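Local coordinates for Ice-binding protein (Colwellia, PDB 3WP9) that binds to the surface of ice crystals, inhibits their growth and keeps large ice grains from forming at the expense of small ones, at residues G12-L17 with Y72-A77; G32-S37 with G53-V58; V92-T97 with P111-W116; A1-V6 with V135-I140. All blocks are in the same frame, centred on the assembly; numbering follows the deposited sequence.

All four contacts reach one parallel sheet of the right-handed beta-helix. They form two pairs. Contacts 1 and 2 touch, with centres about 7 Å apart, because strands 14-18 and 33-36 are neighbours. Asn-33 joins them through the backbone oxygen of Thr-13. Contacts 3 and 4 also touch, with centres about 8 Å apart, through strands 112-116 and 136-140. The centres of contacts 2 and 3 are about 33 Å apart, on opposite sides of the chain's centre. Thr-40, an ice-binding site by similarity, is close to the first pair: its side chain is about 5 Å from that of Val-58. The second pair lies away from the annotated sites.

Contact 1: G12-L17 with Y72-A77; sequences GTFTIL and YLLELA
Leu-74 and Ala-77, one turn apart on helix 71-89, are the bumps of this contact. Phe-14 and Leu-17 of strand 14-18 form the hollow that takes them. Leu-17 lies against the Phe-14 ring, with CD1 over the centre of one face, 4.1 Å above its plane. The leucine CG, anti to the backbone N (chi1 -178°), carries the two methyls that meet the ring and the helix. The first helix bump is the CD2 methyl of Leu-74. It meets both walls, with CD2 3.7 Å from Phe-14 CZ and 3.9 Å from Leu-17 CD1. The Leu-74 side chain crosses that of Phe-14 at about a right angle. It slides past that of Leu-17 in the opposite direction. The second bump is smaller. Ala-77 CB comes to 3.4 Å from Phe-14 CE2 and to 3.7 Å from Leu-17 CD2. The same Leu-17 methyl lies 3.6 Å from Ala-77 O, so it also rests on the helix backbone. The short alanine lets the helix come close to the ring at this point. Leu-74 reaches further, onto Tyr-56 of the next-but-one strand, and onto Ser-37 and Val-58. The contact thus seats the long helix along the sheet of the beta-helix. The four touching residues are buried and their side chains are apolar. The helix is held here by shape and by the exclusion of water, without directional polar bonds between the two segments.

Contact 2: G32-S37 with G53-V58; sequences GNVGTS and GAMYTV
Asn-33 and Ala-54 make the side-chain-to-backbone bond of this parallel strand pair. Ala-54 N points at Asn-33 OD1 at 2.9 Å. The bond is nearly straight (171°), and it lies in the amide plane on a lone pair of OD1. Asn-33 CG is anti to the carbonyl carbon (chi1 -54°), beside the backbone N, from where the amide reaches Ala-54. Next come the backbone bonds. Val-34 N donates to Ala-54 O at 2.9 Å, and Tyr-56 N donates to Val-34 O at 2.8 Å. At the start of the pair, a weak bond runs from Gly-53 N to Gly-32 O. The strand axes are 17° from parallel. Val-34 and Met-55 lie side by side on one face, with Val-34 CG2 3.6 Å from Met-55 CG. Tyr-56 is on the other face, paired with Gly-35. A CB on Gly-35 would be tight against Tyr-56 O. Further along, the direct ladder gives way to a water. It donates to Thr-36 O and accepts from Val-58 N, at 2.7 Å and 2.8 Å respectively. There Val-58 CG1 packs on Ser-37 CB at 3.6 Å.

Outside the pair, Asn-33 ND2 donates to Thr-13 O. With OD1 and ND2 both bonded, the amide is held against flipping. Tyr-56 lies against Leu-73 and Leu-74 of helix 71-89, while Val-34 meets Ile-16 and Met-55 meets Leu-44. One asparagine therefore ties together three successive rungs of the beta-helix. The water completes two backbone groups that the diverging strands can no longer pair directly.

Contact 3: V92-T97 with P111-W116; sequences VPADHT and PGVYKW
Val-113 O is gripped by two successive N-H groups, those of Asp-95 and His-96. The bond from Asp-95 N is the shorter, 2.8 Å, with the donor tilted 20° from the carbonyl plane. The bond from His-96 N to Val-113 O is 3.3 Å. Asp-95 also works in the other direction. Its OD2 takes the N-H of Val-113 at 2.8 Å, on the anti lone pair and almost straight. Asp-95 CG, beside the backbone N (chi1 -69°), lets the carboxylate and N-H of one residue face Val-113. Gly-112 CA lies 3.4 Å from Asp-95 OD2, and a CB there would be tight against it. The ladder continues from Lys-115 N to His-96 O at 2.9 Å. On one face the rings of His-96 and Tyr-114 lie side by side and point the same way. Their planes are only 17° apart, but the rings are offset with little overlap. The closest atoms are His-96 ND1 and Tyr-114 CE2, 3.2 Å apart. An alanine in place of Tyr-114 would probably leave the imidazole without its neighbouring ring and free to turn. On the other face Ala-94 CB meets Lys-115 CB at 4.0 Å. Strand 96-97 is outermost in this beta-helix sheet within the chain. The two-way grip of Asp-95 on Val-113 carries the pairing past its regular part, into the loop before it.

Contact 4: A1-V6 with V135-I140; sequences AGPYAV and VWIMQI
Val-135 N gives a weak hydrogen bond to Ala-1 O (3.3 Å), joining an N-terminal segment without regular structure to the start of strand 136-140. Gly-2 has a positive phi of 79°, and a CB there would clash with Val-135 O. Val-135 packs on backbone atoms and on the proline. Its CB lies 3.3 Å from Pro-3 O, and its CG1 lies 4.0 Å from Pro-3 CG. The CG1 and CG2 methyls also lie near Tyr-4 O and Ala-5 N. An alanine in place of Val-135 would probably open a gap where the two methyls meet Pro-3, Tyr-4 O and Ala-5 N. Ile-137 comes next. Its CG1, beside the backbone N (chi1 -60°), carries CD1 to both Pro-3 and Val-6. CD1 is 3.7 Å from Pro-3 CG and 3.5 Å from Val-6 CG2. The Ile-137 side chain slides past that of Pro-3 in the opposite direction. Beyond the segments, Ala-1 N binds Asp-134 OD1, and Arg-91 bonds to the carbonyls of Tyr-4 and Ala-5. The N-terminal segment thus packs against helix 71-89 through Val-6, and lies against the start of an inner strand of the right-handed beta-helix, the fold of this ice-binding family.

Contact 1: G12-L17 with Y72-A77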
loop_
_atom_site.group_PDB
_atom_site.type_symbol
_atom_site.label_atom_id
_atom_site.label_comp_id
_atom_site.label_asym_id
_atom_site.label_seq_id
_atom_site.Cartn_x
_atom_site.Cartn_y
_atom_site.Cartn_z
ATOM N N GLY A 12 -0.290 11.015 0.190
ATOM C CA GLY A 12 -1.215 10.597 -0.787
ATOM C C GLY A 12 -0.803 10.959 -2.203
ATOM O O GLY A 12 -1.540 10.601 -3.139
ATOM N N THR A 13 0.335 11.657 -2.376
ATOM C CA THR A 13 0.886 11.982 -3.686
ATOM C C THR A 13 1.897 10.912 -4.120
ATOM O O THR A 13 2.374 10.910 -5.257
ATOM C CB THR A 13 1.545 13.349 -3.725
ATOM O OG1 THR A 13 2.509 13.433 -2.697
ATOM C CG2 THR A 13 0.524 14.448 -3.473
ATOM N N PHE A 14 2.168 9.971 -3.209
ATOM C CA PHE A 14 3.114 8.889 -3.580
ATOM C C PHE A 14 2.421 7.555 -3.816
ATOM O O PHE A 14 1.464 7.166 -3.094
ATOM C CB PHE A 14 4.165 8.723 -2.472
ATOM C CG PHE A 14 5.133 9.859 -2.375
ATOM C CD1 PHE A 14 6.349 9.853 -3.088
ATOM C CD2 PHE A 14 4.831 10.999 -1.609
ATOM C CE1 PHE A 14 7.256 10.889 -3.023
ATOM C CE2 PHE A 14 5.740 12.057 -1.526
ATOM C CZ PHE A 14 6.959 12.013 -2.219
ATOM N N THR A 15 2.920 6.850 -4.846
ATOM C CA THR A 15 2.583 5.444 -5.086
ATOM C C THR A 15 3.425 4.444 -4.267
ATOM O O THR A 15 2.878 3.416 -3.750
ATOM C CB THR A 15 2.673 5.148 -6.570
ATOM O OG1 THR A 15 1.709 5.997 -7.254
ATOM C CG2 THR A 15 2.342 3.691 -6.795
ATOM N N ILE A 16 4.669 4.888 -4.025
ATOM C CA ILE A 16 5.568 4.156 -3.050
ATOM C C ILE A 16 6.272 5.231 -2.236
ATOM O O ILE A 16 6.913 6.098 -2.839
ATOM C CB ILE A 16 6.600 3.227 -3.757
ATOM C CG1 ILE A 16 5.913 2.241 -4.706
ATOM C CG2 ILE A 16 7.326 2.409 -2.665
ATOM C CD1 ILE A 16 6.830 1.377 -5.597
ATOM N N LEU A 17 6.221 5.106 -0.912
ATOM C CA LEU A 17 6.932 5.999 -0.002
ATOM C C LEU A 17 7.435 5.052 1.053
ATOM O O LEU A 17 6.709 4.259 1.565
ATOM C CB LEU A 17 5.980 7.048 0.652
ATOM C CG LEU A 17 6.755 8.028 1.594
ATOM C CD1 LEU A 17 7.777 8.863 0.833
ATOM C CD2 LEU A 17 5.723 8.871 2.317
ATOM N N TYR A 72 12.438 18.458 1.992
ATOM C CA TYR A 72 11.296 18.947 2.786
ATOM C C TYR A 72 9.893 18.346 2.421
ATOM O O TYR A 72 9.102 17.977 3.300
ATOM C CB TYR A 72 11.314 20.472 2.860
ATOM C CG TYR A 72 10.412 20.933 3.962
ATOM C CD1 TYR A 72 10.803 20.805 5.319
ATOM C CD2 TYR A 72 9.157 21.485 3.679
ATOM C CE1 TYR A 72 9.965 21.223 6.368
ATOM C CE2 TYR A 72 8.331 21.904 4.694
ATOM C CZ TYR A 72 8.711 21.766 6.017
ATOM O OH TYR A 72 7.882 22.159 7.019
ATOM N N LEU A 73 9.617 18.244 1.121
ATOM C CA LEU A 73 8.446 17.573 0.594
ATOM C C LEU A 73 8.399 16.161 1.178
ATOM O O LEU A 73 7.342 15.674 1.585
ATOM C CB LEU A 73 8.503 17.471 -0.914
ATOM C CG LEU A 73 7.427 16.575 -1.531
ATOM C CD1 LEU A 73 6.005 16.746 -0.971
ATOM C CD2 LEU A 73 7.370 16.661 -3.053
ATOM N N LEU A 74 9.585 15.535 1.254
ATOM C CA LEU A 74 9.612 14.142 1.745
ATOM C C LEU A 74 9.370 14.034 3.220
ATOM O O LEU A 74 8.714 13.122 3.682
ATOM C CB LEU A 74 10.931 13.492 1.395
ATOM C CG LEU A 74 10.953 12.963 -0.042
ATOM C CD1 LEU A 74 12.420 12.781 -0.405
ATOM C CD2 LEU A 74 10.132 11.718 -0.351
ATOM N N GLU A 75 9.888 14.987 3.960
ATOM C CA GLU A 75 9.671 15.061 5.390
ATOM C C GLU A 75 8.190 15.194 5.715
ATOM O O GLU A 75 7.708 14.502 6.610
ATOM C CB GLU A 75 10.377 16.293 5.933
ATOM C CG GLU A 75 10.420 16.262 7.457
ATOM C CD GLU A 75 11.107 17.485 8.034
ATOM O OE1 GLU A 75 11.905 18.156 7.313
ATOM O OE2 GLU A 75 10.853 17.765 9.220
ATOM N N LEU A 76 7.481 16.059 4.965
ATOM C CA LEU A 76 6.040 16.217 5.124
ATOM C C LEU A 76 5.329 14.903 4.780
ATOM O O LEU A 76 4.544 14.456 5.613
ATOM C CB LEU A 76 5.463 17.350 4.267
ATOM C CG LEU A 76 5.962 18.757 4.621
ATOM C CD1 LEU A 76 5.338 19.760 3.628
ATOM C CD2 LEU A 76 5.635 19.044 6.062
ATOM N N ALA A 77 5.584 14.326 3.588
ATOM C CA ALA A 77 4.994 13.020 3.205
ATOM C C ALA A 77 5.199 11.938 4.239
ATOM O O ALA A 77 4.230 11.209 4.620
ATOM C CB ALA A 77 5.542 12.513 1.873
#

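Contact 2: G32-S37 with G53-V58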
loop_
_atom_site.group_PDB
_atom_site.type_symbol
_atom_site.label_atom_id
_atom_site.label_comp_id
_atom_site.label_asym_id
_atom_site.label_seq_id
_atom_site.Cartn_x
_atom_site.Cartn_y
_atom_site.Cartn_z
ATOM N N GLY A 32 3.233 6.600 -11.004
ATOM C CA GLY A 32 3.061 7.471 -9.857
ATOM C C GLY A 32 4.450 7.920 -9.389
ATOM O O GLY A 32 5.449 7.629 -10.044
ATOM N N ASN A 33 4.497 8.644 -8.287
ATOM C CA ASN A 33 5.679 9.170 -7.668
ATOM C C ASN A 33 6.195 8.184 -6.632
ATOM O O ASN A 33 5.432 7.473 -5.961
ATOM C CB ASN A 33 5.338 10.489 -6.987
ATOM C CG ASN A 33 4.673 11.446 -7.954
ATOM O OD1 ASN A 33 5.175 11.681 -9.057
ATOM N ND2 ASN A 33 3.506 11.941 -7.574
ATOM N N VAL A 34 7.514 8.180 -6.510
ATOM C CA VAL A 34 8.139 7.381 -5.425
ATOM C C VAL A 34 9.109 8.268 -4.692
ATOM O O VAL A 34 9.718 9.227 -5.263
ATOM C CB VAL A 34 8.924 6.174 -5.999
ATOM C CG1 VAL A 34 7.980 5.365 -6.930
ATOM C CG2 VAL A 34 10.142 6.655 -6.734
ATOM N N GLY A 35 9.322 7.891 -3.461
ATOM C CA GLY A 35 10.345 8.528 -2.653
ATOM C C GLY A 35 10.717 7.728 -1.451
ATOM O O GLY A 35 9.992 6.800 -1.052
ATOM N N THR A 36 11.822 8.114 -0.826
ATOM C CA THR A 36 12.196 7.493 0.440
ATOM C C THR A 36 12.877 8.563 1.320
ATOM O O THR A 36 13.572 9.454 0.784
ATOM C CB THR A 36 13.128 6.238 0.166
ATOM O OG1 THR A 36 13.231 5.409 1.322
ATOM C CG2 THR A 36 14.532 6.648 -0.322
ATOM N N SER A 37 12.618 8.516 2.614
ATOM C CA SER A 37 13.120 9.540 3.546
ATOM C C SER A 37 12.922 8.994 4.951
ATOM O O SER A 37 11.872 8.438 5.281
ATOM C CB SER A 37 12.359 10.867 3.288
ATOM O OG SER A 37 12.561 11.756 4.418
ATOM N N GLY A 53 6.174 8.731 -12.899
ATOM C CA GLY A 53 6.183 10.019 -12.238
ATOM C C GLY A 53 7.539 10.501 -11.768
ATOM O O GLY A 53 8.547 10.297 -12.443
ATOM N N ALA A 54 7.553 11.170 -10.627
ATOM C CA ALA A 54 8.752 11.787 -10.088
ATOM C C ALA A 54 9.331 10.829 -9.067
ATOM O O ALA A 54 8.583 10.044 -8.444
ATOM C CB ALA A 54 8.428 13.073 -9.370
ATOM N N MET A 55 10.626 10.944 -8.870
ATOM C CA MET A 55 11.341 10.181 -7.863
ATOM C C MET A 55 12.021 11.198 -6.983
ATOM O O MET A 55 12.857 11.975 -7.507
ATOM C CB MET A 55 12.389 9.315 -8.572
ATOM C CG MET A 55 13.116 8.370 -7.657
ATOM S SD MET A 55 14.444 7.521 -8.588
ATOM C CE MET A 55 13.502 6.481 -9.659
ATOM N N TYR A 56 11.672 11.222 -5.676
ATOM C CA TYR A 56 12.181 12.162 -4.767
ATOM C C TYR A 56 13.147 11.566 -3.811
ATOM O O TYR A 56 12.826 10.516 -3.177
ATOM C CB TYR A 56 10.991 12.729 -3.977
ATOM C CG TYR A 56 10.122 13.618 -4.831
ATOM C CD1 TYR A 56 10.566 14.884 -5.214
ATOM C CD2 TYR A 56 8.875 13.168 -5.302
ATOM C CE1 TYR A 56 9.775 15.697 -6.040
ATOM C CE2 TYR A 56 8.060 13.976 -6.080
ATOM C CZ TYR A 56 8.534 15.208 -6.471
ATOM O OH TYR A 56 7.737 15.992 -7.265
ATOM N N THR A 57 14.259 12.267 -3.587
ATOM C CA THR A 57 15.224 11.884 -2.542
ATOM C C THR A 57 15.566 12.997 -1.574
ATOM O O THR A 57 15.305 14.178 -1.879
ATOM C CB THR A 57 16.509 11.271 -3.185
ATOM O OG1 THR A 57 17.082 12.221 -4.086
ATOM C CG2 THR A 57 16.145 10.068 -4.103
ATOM N N VAL A 58 16.133 12.631 -0.422
ATOM C CA VAL A 58 16.559 13.604 0.535
ATOM C C VAL A 58 17.832 14.359 0.094
ATOM O O VAL A 58 18.143 15.403 0.670
ATOM C CB VAL A 58 16.745 13.004 1.904
ATOM C CG1 VAL A 58 15.495 12.278 2.301
ATOM C CG2 VAL A 58 17.944 12.030 2.001
HETATM O O HOH W 1 16.102 9.812 -0.121
#

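Contact 3: V92-T97 with P111-W116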
loop_
_atom_site.group_PDB
_atom_site.type_symbol
_atom_site.label_atom_id
_atom_site.label_comp_id
_atom_site.label_asym_id
_atom_site.label_seq_id
_atom_site.Cartn_x
_atom_site.Cartn_y
_atom_site.Cartn_z
ATOM N N VAL A 92 -12.868 3.363 15.468
ATOM C CA VAL A 92 -13.806 2.581 16.278
ATOM C C VAL A 92 -15.238 3.011 15.950
ATOM O O VAL A 92 -15.453 4.102 15.414
ATOM C CB VAL A 92 -13.549 2.744 17.790
ATOM C CG1 VAL A 92 -12.352 1.897 18.198
ATOM C CG2 VAL A 92 -13.361 4.230 18.113
ATOM N N PRO A 93 -16.211 2.127 16.223
ATOM C CA PRO A 93 -15.957 0.769 16.759
ATOM C C PRO A 93 -15.504 -0.136 15.587
ATOM O O PRO A 93 -15.755 0.241 14.430
ATOM C CB PRO A 93 -17.354 0.316 17.253
ATOM C CG PRO A 93 -18.320 1.149 16.436
ATOM C CD PRO A 93 -17.651 2.451 16.082
ATOM N N ALA A 94 -14.897 -1.281 15.900
ATOM C CA ALA A 94 -14.750 -2.343 14.876
ATOM C C ALA A 94 -16.088 -2.985 14.639
ATOM O O ALA A 94 -16.787 -3.374 15.581
ATOM C CB ALA A 94 -13.766 -3.418 15.296
ATOM N N ASP A 95 -16.430 -3.154 13.363
ATOM C CA ASP A 95 -17.636 -3.859 12.921
ATOM C C ASP A 95 -17.498 -5.373 12.985
ATOM O O ASP A 95 -18.474 -6.057 13.265
ATOM C CB ASP A 95 -17.959 -3.488 11.521
ATOM C CG ASP A 95 -18.407 -2.071 11.380
ATOM O OD1 ASP A 95 -19.587 -1.802 11.683
ATOM O OD2 ASP A 95 -17.618 -1.219 10.939
ATOM N N HIS A 96 -16.293 -5.906 12.727
ATOM C CA HIS A 96 -15.986 -7.324 12.847
ATOM C C HIS A 96 -14.633 -7.494 13.476
ATOM O O HIS A 96 -13.687 -6.737 13.182
ATOM C CB HIS A 96 -16.028 -8.021 11.472
ATOM C CG HIS A 96 -17.291 -7.749 10.699
ATOM N ND1 HIS A 96 -17.442 -6.649 9.869
ATOM C CD2 HIS A 96 -18.464 -8.422 10.644
ATOM C CE1 HIS A 96 -18.660 -6.645 9.358
ATOM N NE2 HIS A 96 -19.287 -7.729 9.785
ATOM N N THR A 97 -14.524 -8.495 14.309
ATOM C CA THR A 97 -13.285 -8.784 14.965
ATOM C C THR A 97 -12.949 -10.234 14.753
ATOM O O THR A 97 -13.814 -11.125 14.957
ATOM C CB THR A 97 -13.365 -8.418 16.475
ATOM O OG1 THR A 97 -14.331 -9.285 17.081
ATOM C CG2 THR A 97 -13.829 -7.004 16.629
ATOM N N PRO A 111 -18.436 -2.793 3.554
ATOM C CA PRO A 111 -17.730 -1.597 4.088
ATOM C C PRO A 111 -17.784 -1.638 5.610
ATOM O O PRO A 111 -18.761 -2.136 6.201
ATOM C CB PRO A 111 -18.494 -0.437 3.485
ATOM C CG PRO A 111 -19.135 -1.039 2.235
ATOM C CD PRO A 111 -19.572 -2.359 2.734
ATOM N N GLY A 112 -16.738 -1.205 6.265
ATOM C CA GLY A 112 -16.691 -1.357 7.715
ATOM C C GLY A 112 -15.279 -1.297 8.226
ATOM O O GLY A 112 -14.314 -1.234 7.426
ATOM N N VAL A 113 -15.171 -1.323 9.547
ATOM C CA VAL A 113 -13.884 -1.459 10.243
ATOM C C VAL A 113 -13.705 -2.890 10.678
ATOM O O VAL A 113 -14.546 -3.492 11.343
ATOM C CB VAL A 113 -13.754 -0.411 11.449
ATOM C CG1 VAL A 113 -12.455 -0.646 12.241
ATOM C CG2 VAL A 113 -13.836 1.037 10.913
ATOM N N TYR A 114 -12.603 -3.522 10.243
ATOM C CA TYR A 114 -12.311 -4.895 10.564
ATOM C C TYR A 114 -11.046 -4.910 11.366
ATOM O O TYR A 114 -10.073 -4.241 11.004
ATOM C CB TYR A 114 -12.101 -5.708 9.259
ATOM C CG TYR A 114 -13.368 -5.843 8.424
ATOM C CD1 TYR A 114 -13.796 -4.796 7.637
ATOM C CD2 TYR A 114 -14.086 -7.045 8.396
ATOM C CE1 TYR A 114 -14.970 -4.899 6.841
ATOM C CE2 TYR A 114 -15.263 -7.164 7.598
ATOM C CZ TYR A 114 -15.682 -6.078 6.858
ATOM O OH TYR A 114 -16.840 -6.154 6.048
ATOM N N LYS A 115 -11.034 -5.730 12.378
ATOM C CA LYS A 115 -9.876 -5.800 13.250
ATOM C C LYS A 115 -9.467 -7.233 13.510
ATOM O O LYS A 115 -10.303 -8.115 13.796
ATOM C CB LYS A 115 -10.204 -5.075 14.577
ATOM C CG LYS A 115 -9.072 -5.223 15.598
ATOM C CD LYS A 115 -9.368 -4.538 16.925
ATOM C CE LYS A 115 -9.399 -3.032 16.724
ATOM N NZ LYS A 115 -8.028 -2.524 16.403
ATOM N N TRP A 116 -8.147 -7.474 13.473
ATOM C CA TRP A 116 -7.612 -8.763 13.788
ATOM C C TRP A 116 -6.466 -8.544 14.744
ATOM O O TRP A 116 -5.612 -7.676 14.495
ATOM C CB TRP A 116 -7.025 -9.462 12.548
ATOM C CG TRP A 116 -8.100 -9.905 11.563
ATOM C CD1 TRP A 116 -8.731 -11.139 11.527
ATOM C CD2 TRP A 116 -8.627 -9.140 10.509
ATOM N NE1 TRP A 116 -9.648 -11.161 10.471
ATOM C CE2 TRP A 116 -9.586 -9.958 9.826
ATOM C CE3 TRP A 116 -8.379 -7.842 10.033
ATOM C CZ2 TRP A 116 -10.284 -9.496 8.726
ATOM C CZ3 TRP A 116 -9.109 -7.372 8.935
ATOM C CH2 TRP A 116 -10.049 -8.217 8.293
#

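Contact 4: A1-V6 with V135-I140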
loop_
_atom_site.group_PDB
_atom_site.type_symbol
_atom_site.label_atom_id
_atom_site.label_comp_id
_atom_site.label_asym_id
_atom_site.label_seq_id
_atom_site.Cartn_x
_atom_site.Cartn_y
_atom_site.Cartn_z
ATOM N N ALA A 1 -21.106 4.069 3.445
ATOM C CA ALA A 1 -21.118 3.045 4.536
ATOM C C ALA A 1 -19.703 2.872 5.106
ATOM O O ALA A 1 -18.700 3.141 4.404
ATOM C CB ALA A 1 -21.687 1.706 4.041
ATOM N N GLY A 2 -19.644 2.433 6.371
ATOM C CA GLY A 2 -18.386 2.191 7.083
ATOM C C GLY A 2 -17.773 3.472 7.600
ATOM O O GLY A 2 -18.404 4.506 7.567
ATOM N N PRO A 3 -16.511 3.419 8.039
ATOM C CA PRO A 3 -15.872 4.631 8.559
ATOM C C PRO A 3 -15.599 5.696 7.499
ATOM O O PRO A 3 -15.847 5.471 6.337
ATOM C CB PRO A 3 -14.559 4.097 9.131
ATOM C CG PRO A 3 -14.241 2.926 8.260
ATOM C CD PRO A 3 -15.552 2.310 7.834
ATOM N N TYR A 4 -15.149 6.881 7.909
ATOM C CA TYR A 4 -14.722 7.904 6.950
ATOM C C TYR A 4 -13.333 7.475 6.448
ATOM O O TYR A 4 -12.630 6.676 7.119
ATOM C CB TYR A 4 -14.654 9.303 7.594
ATOM C CG TYR A 4 -14.413 9.255 9.098
ATOM C CD1 TYR A 4 -15.347 8.642 9.945
ATOM C CD2 TYR A 4 -13.248 9.796 9.680
ATOM C CE1 TYR A 4 -15.136 8.556 11.319
ATOM C CE2 TYR A 4 -13.027 9.723 11.064
ATOM C CZ TYR A 4 -13.977 9.099 11.891
ATOM O OH TYR A 4 -13.808 8.984 13.285
ATOM N N ALA A 5 -12.985 8.016 5.285
ATOM C CA ALA A 5 -11.664 7.782 4.679
ATOM C C ALA A 5 -10.546 8.110 5.680
ATOM O O ALA A 5 -10.698 8.898 6.616
ATOM C CB ALA A 5 -11.483 8.587 3.409
ATOM N N VAL A 6 -9.401 7.482 5.462
ATOM C CA VAL A 6 -8.172 7.856 6.142
ATOM C C VAL A 6 -7.463 8.893 5.282
ATOM O O VAL A 6 -7.079 8.610 4.143
ATOM C CB VAL A 6 -7.282 6.639 6.365
ATOM C CG1 VAL A 6 -5.897 7.072 6.863
ATOM C CG2 VAL A 6 -7.949 5.618 7.292
ATOM N N VAL A 135 -16.046 2.660 2.484
ATOM C CA VAL A 135 -14.685 2.633 3.006
ATOM C C VAL A 135 -14.521 1.375 3.851
ATOM O O VAL A 135 -15.425 0.917 4.613
ATOM C CB VAL A 135 -14.390 3.943 3.773
ATOM C CG1 VAL A 135 -13.047 3.857 4.537
ATOM C CG2 VAL A 135 -14.355 5.113 2.848
ATOM N N TRP A 136 -13.315 0.769 3.706
ATOM C CA TRP A 136 -12.909 -0.346 4.525
ATOM C C TRP A 136 -11.584 0.013 5.191
ATOM O O TRP A 136 -10.725 0.597 4.568
ATOM C CB TRP A 136 -12.635 -1.613 3.681
ATOM C CG TRP A 136 -13.808 -2.224 2.965
ATOM C CD1 TRP A 136 -14.468 -3.363 3.301
ATOM C CD2 TRP A 136 -14.425 -1.707 1.788
ATOM N NE1 TRP A 136 -15.462 -3.606 2.367
ATOM C CE2 TRP A 136 -15.468 -2.594 1.450
ATOM C CE3 TRP A 136 -14.183 -0.592 0.972
ATOM C CZ2 TRP A 136 -16.295 -2.383 0.327
ATOM C CZ3 TRP A 136 -15.034 -0.359 -0.153
ATOM C CH2 TRP A 136 -16.048 -1.261 -0.439
ATOM N N ILE A 137 -11.567 -0.183 6.498
ATOM C CA ILE A 137 -10.345 -0.083 7.220
ATOM C C ILE A 137 -10.023 -1.425 7.871
ATOM O O ILE A 137 -10.791 -2.023 8.665
ATOM C CB ILE A 137 -10.367 1.155 8.205
ATOM C CG1 ILE A 137 -10.563 2.536 7.491
ATOM C CG2 ILE A 137 -9.118 1.071 9.084
ATOM C CD1 ILE A 137 -10.631 3.661 8.507
ATOM N N MET A 138 -8.829 -1.961 7.490
ATOM C CA MET A 138 -8.389 -3.243 7.928
ATOM C C MET A 138 -7.268 -3.065 8.958
ATOM O O MET A 138 -6.187 -2.685 8.625
ATOM C CB MET A 138 -7.920 -4.109 6.739
ATOM C CG MET A 138 -8.759 -3.883 5.485
ATOM S SD MET A 138 -10.407 -4.507 5.636
ATOM C CE MET A 138 -10.142 -6.221 5.780
ATOM N N GLN A 139 -7.561 -3.442 10.186
ATOM C CA GLN A 139 -6.649 -3.170 11.325
ATOM C C GLN A 139 -6.001 -4.471 11.704
ATOM O O GLN A 139 -6.629 -5.334 12.321
ATOM C CB GLN A 139 -7.441 -2.623 12.529
ATOM C CG GLN A 139 -8.029 -1.320 12.177
ATOM C CD GLN A 139 -8.998 -0.856 13.242
ATOM O OE1 GLN A 139 -9.494 -1.649 14.036
ATOM N NE2 GLN A 139 -9.215 0.422 13.299
ATOM N N ILE A 140 -4.733 -4.653 11.267
ATOM C CA ILE A 140 -4.063 -5.934 11.402
ATOM C C ILE A 140 -2.854 -5.812 12.364
ATOM O O ILE A 140 -1.878 -5.162 12.067
ATOM C CB ILE A 140 -3.618 -6.482 10.003
ATOM C CG1 ILE A 140 -4.870 -6.694 9.150
ATOM C CG2 ILE A 140 -2.813 -7.766 10.172
ATOM C CD1 ILE A 140 -4.496 -6.704 7.669
#